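Local coordinates for carbon dioxide concentrating mechanism protein CcmK (Synechococcus elongatus, PDB 4OX6) that probably forms hexameric tiles of the carboxysome shell, the protein coat that encloses the carbon-fixing compartment of cyanobacteria, at residues 42-47 against 69-74. Numbering follows the deposited sequence.
Sequences GRITIV and KTAMDA
I44 and A71 meet through carbon alone: the single methyl of A71 faces the fork of the isoleucine and touches both branches almost equally, with CB of A71 3.9 Å from CG1 of I44 and 4.0 Å from its CG2. The torsion about the first side-chain bond explains this even grip. CG1 lies between the backbone N and the carbonyl carbon (chi1 70°) while CG2 stands anti to the carbonyl carbon, and both branches thereby flank the alanine methyl. A second, looser touch lies beside it, where CA of G42 approaches the methyl CG2 of T70 at 4.3 Å. Here the backbones are close, 5.2 Å separating CA of G42 from CA of A71, and a glycine with only hydrogens on its alpha carbon can pass beside the threonine methyl. T70 has that methyl, not OG1, directed at the glycine. Between G42 and I44 the chain makes an inverse gamma turn centred on R43, closed by a weak hydrogen bond from N of I44 to O of G42, 2.9 Å long. The side chain of R43 leaves its alpha carbon away from the helix, that of I44 toward it. The contact is consistent with small residues on both sides, G42 and A71, allowing loop and helix to approach closely; 119 Å² is buried in all. In this BMC domain it joins residues 42-44 to helix 65-81, whose E67 accepts a hydrogen bond from N of R43 through OE1. I44 also packs on V39 of helix 28-39, and both I44 and A71 rest on I61 of strand 56-63, antiparallel neighbour of strand 45-53, which is outermost in this chain's sheet; there N99 of a neighbouring subunit accepts a hydrogen bond from N of I46.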
loop_
_atom_site.group_PDB
_atom_site.type_symbol
_atom_site.label_atom_id
_atom_site.label_comp_id
_atom_site.label_asym_id
_atom_site.label_seq_id
_atom_site.Cartn_x
_atom_site.Cartn_y
_atom_site.Cartn_z
ATOM N N GLY A 42 -6.838 -32.350 -1.094
ATOM C CA GLY A 42 -6.282 -32.941 -2.317
ATOM C C GLY A 42 -4.771 -32.972 -2.242
ATOM O O GLY A 42 -4.160 -32.336 -1.362
ATOM N N ARG A 43 -4.156 -33.683 -3.181
ATOM C CA ARG A 43 -2.731 -33.753 -3.252
ATOM C C ARG A 43 -2.239 -32.508 -3.978
ATOM O O ARG A 43 -1.972 -32.486 -5.178
ATOM C CB ARG A 43 -2.266 -35.025 -3.980
ATOM C CG ARG A 43 -0.773 -35.164 -3.960
ATOM C CD ARG A 43 -0.327 -36.485 -4.533
ATOM N NE ARG A 43 1.078 -36.720 -4.248
ATOM C CZ ARG A 43 1.655 -37.916 -4.309
ATOM N NH1 ARG A 43 0.933 -38.985 -4.638
ATOM N NH2 ARG A 43 2.953 -38.047 -4.045
ATOM N N ILE A 44 -2.124 -31.426 -3.223
ATOM C CA ILE A 44 -1.648 -30.139 -3.679
ATOM C C ILE A 44 -0.594 -29.566 -2.731
ATOM O O ILE A 44 -0.509 -30.028 -1.579
ATOM C CB ILE A 44 -2.838 -29.140 -3.927
ATOM C CG1 ILE A 44 -3.534 -28.687 -2.639
ATOM C CG2 ILE A 44 -3.886 -29.772 -4.873
ATOM C CD1 ILE A 44 -2.843 -27.584 -1.804
ATOM N N THR A 45 0.173 -28.612 -3.225
ATOM C CA THR A 45 1.175 -27.888 -2.428
ATOM C C THR A 45 0.754 -26.410 -2.456
ATOM O O THR A 45 0.497 -25.845 -3.557
ATOM C CB THR A 45 2.584 -28.010 -3.023
ATOM O OG1 THR A 45 2.919 -29.414 -3.172
ATOM C CG2 THR A 45 3.615 -27.416 -2.123
ATOM N N ILE A 46 0.702 -25.765 -1.277
ATOM C CA ILE A 46 0.549 -24.322 -1.224
ATOM C C ILE A 46 1.957 -23.766 -1.446
ATOM O O ILE A 46 2.900 -24.140 -0.769
ATOM C CB ILE A 46 0.070 -23.896 0.170
ATOM C CG1 ILE A 46 -1.246 -24.548 0.572
ATOM C CG2 ILE A 46 -0.156 -22.381 0.159
ATOM C CD1 ILE A 46 -1.520 -24.490 2.140
ATOM N N VAL A 47 2.097 -22.927 -2.463
ATOM C CA VAL A 47 3.403 -22.378 -2.849
ATOM C C VAL A 47 3.663 -20.956 -2.426
ATOM O O VAL A 47 4.807 -20.605 -2.248
ATOM C CB VAL A 47 3.687 -22.562 -4.362
ATOM C CG1 VAL A 47 3.728 -24.106 -4.683
ATOM C CG2 VAL A 47 2.663 -21.862 -5.253
ATOM N N LYS A 69 -8.706 -28.962 -8.617
ATOM C CA LYS A 69 -10.115 -28.691 -8.643
ATOM C C LYS A 69 -10.780 -29.087 -7.302
ATOM O O LYS A 69 -11.628 -28.323 -6.755
ATOM C CB LYS A 69 -10.781 -29.443 -9.793
ATOM C CG LYS A 69 -10.414 -28.922 -11.160
ATOM C CD LYS A 69 -10.826 -29.860 -12.307
ATOM C CE LYS A 69 -12.305 -29.887 -12.480
ATOM N NZ LYS A 69 -12.633 -30.643 -13.760
ATOM N N THR A 70 -10.467 -30.287 -6.756
ATOM C CA THR A 70 -11.110 -30.721 -5.528
ATOM C C THR A 70 -10.637 -29.805 -4.364
ATOM O O THR A 70 -11.431 -29.460 -3.469
ATOM C CB THR A 70 -10.926 -32.204 -5.306
ATOM O OG1 THR A 70 -11.830 -32.614 -4.267
ATOM C CG2 THR A 70 -9.553 -32.545 -5.011
ATOM N N ALA A 71 -9.361 -29.461 -4.358
ATOM C CA ALA A 71 -8.835 -28.511 -3.373
ATOM C C ALA A 71 -9.535 -27.159 -3.431
ATOM O O ALA A 71 -9.924 -26.573 -2.411
ATOM C CB ALA A 71 -7.343 -28.344 -3.522
ATOM N N MET A 72 -9.743 -26.657 -4.651
ATOM C CA MET A 72 -10.401 -25.363 -4.839
ATOM C C MET A 72 -11.823 -25.367 -4.305
ATOM O O MET A 72 -12.221 -24.402 -3.659
ATOM C CB MET A 72 -10.408 -25.032 -6.304
ATOM C CG MET A 72 -10.872 -23.624 -6.648
ATOM S SD MET A 72 -9.910 -22.257 -5.909
ATOM C CE MET A 72 -8.376 -22.441 -6.792
ATOM N N ASP A 73 -12.557 -26.475 -4.480
ATOM C CA ASP A 73 -13.929 -26.527 -4.011
ATOM C C ASP A 73 -13.883 -26.359 -2.481
ATOM O O ASP A 73 -14.692 -25.636 -1.895
ATOM C CB ASP A 73 -14.567 -27.878 -4.362
ATOM C CG ASP A 73 -14.959 -27.992 -5.827
ATOM O OD1 ASP A 73 -15.201 -26.972 -6.457
ATOM O OD2 ASP A 73 -15.012 -29.161 -6.283
ATOM N N ALA A 74 -12.928 -27.011 -1.817
ATOM C CA ALA A 74 -12.847 -26.905 -0.342
ATOM C C ALA A 74 -12.420 -25.524 0.070
ATOM O O ALA A 74 -12.917 -25.008 1.098
ATOM C CB ALA A 74 -11.877 -27.940 0.180
#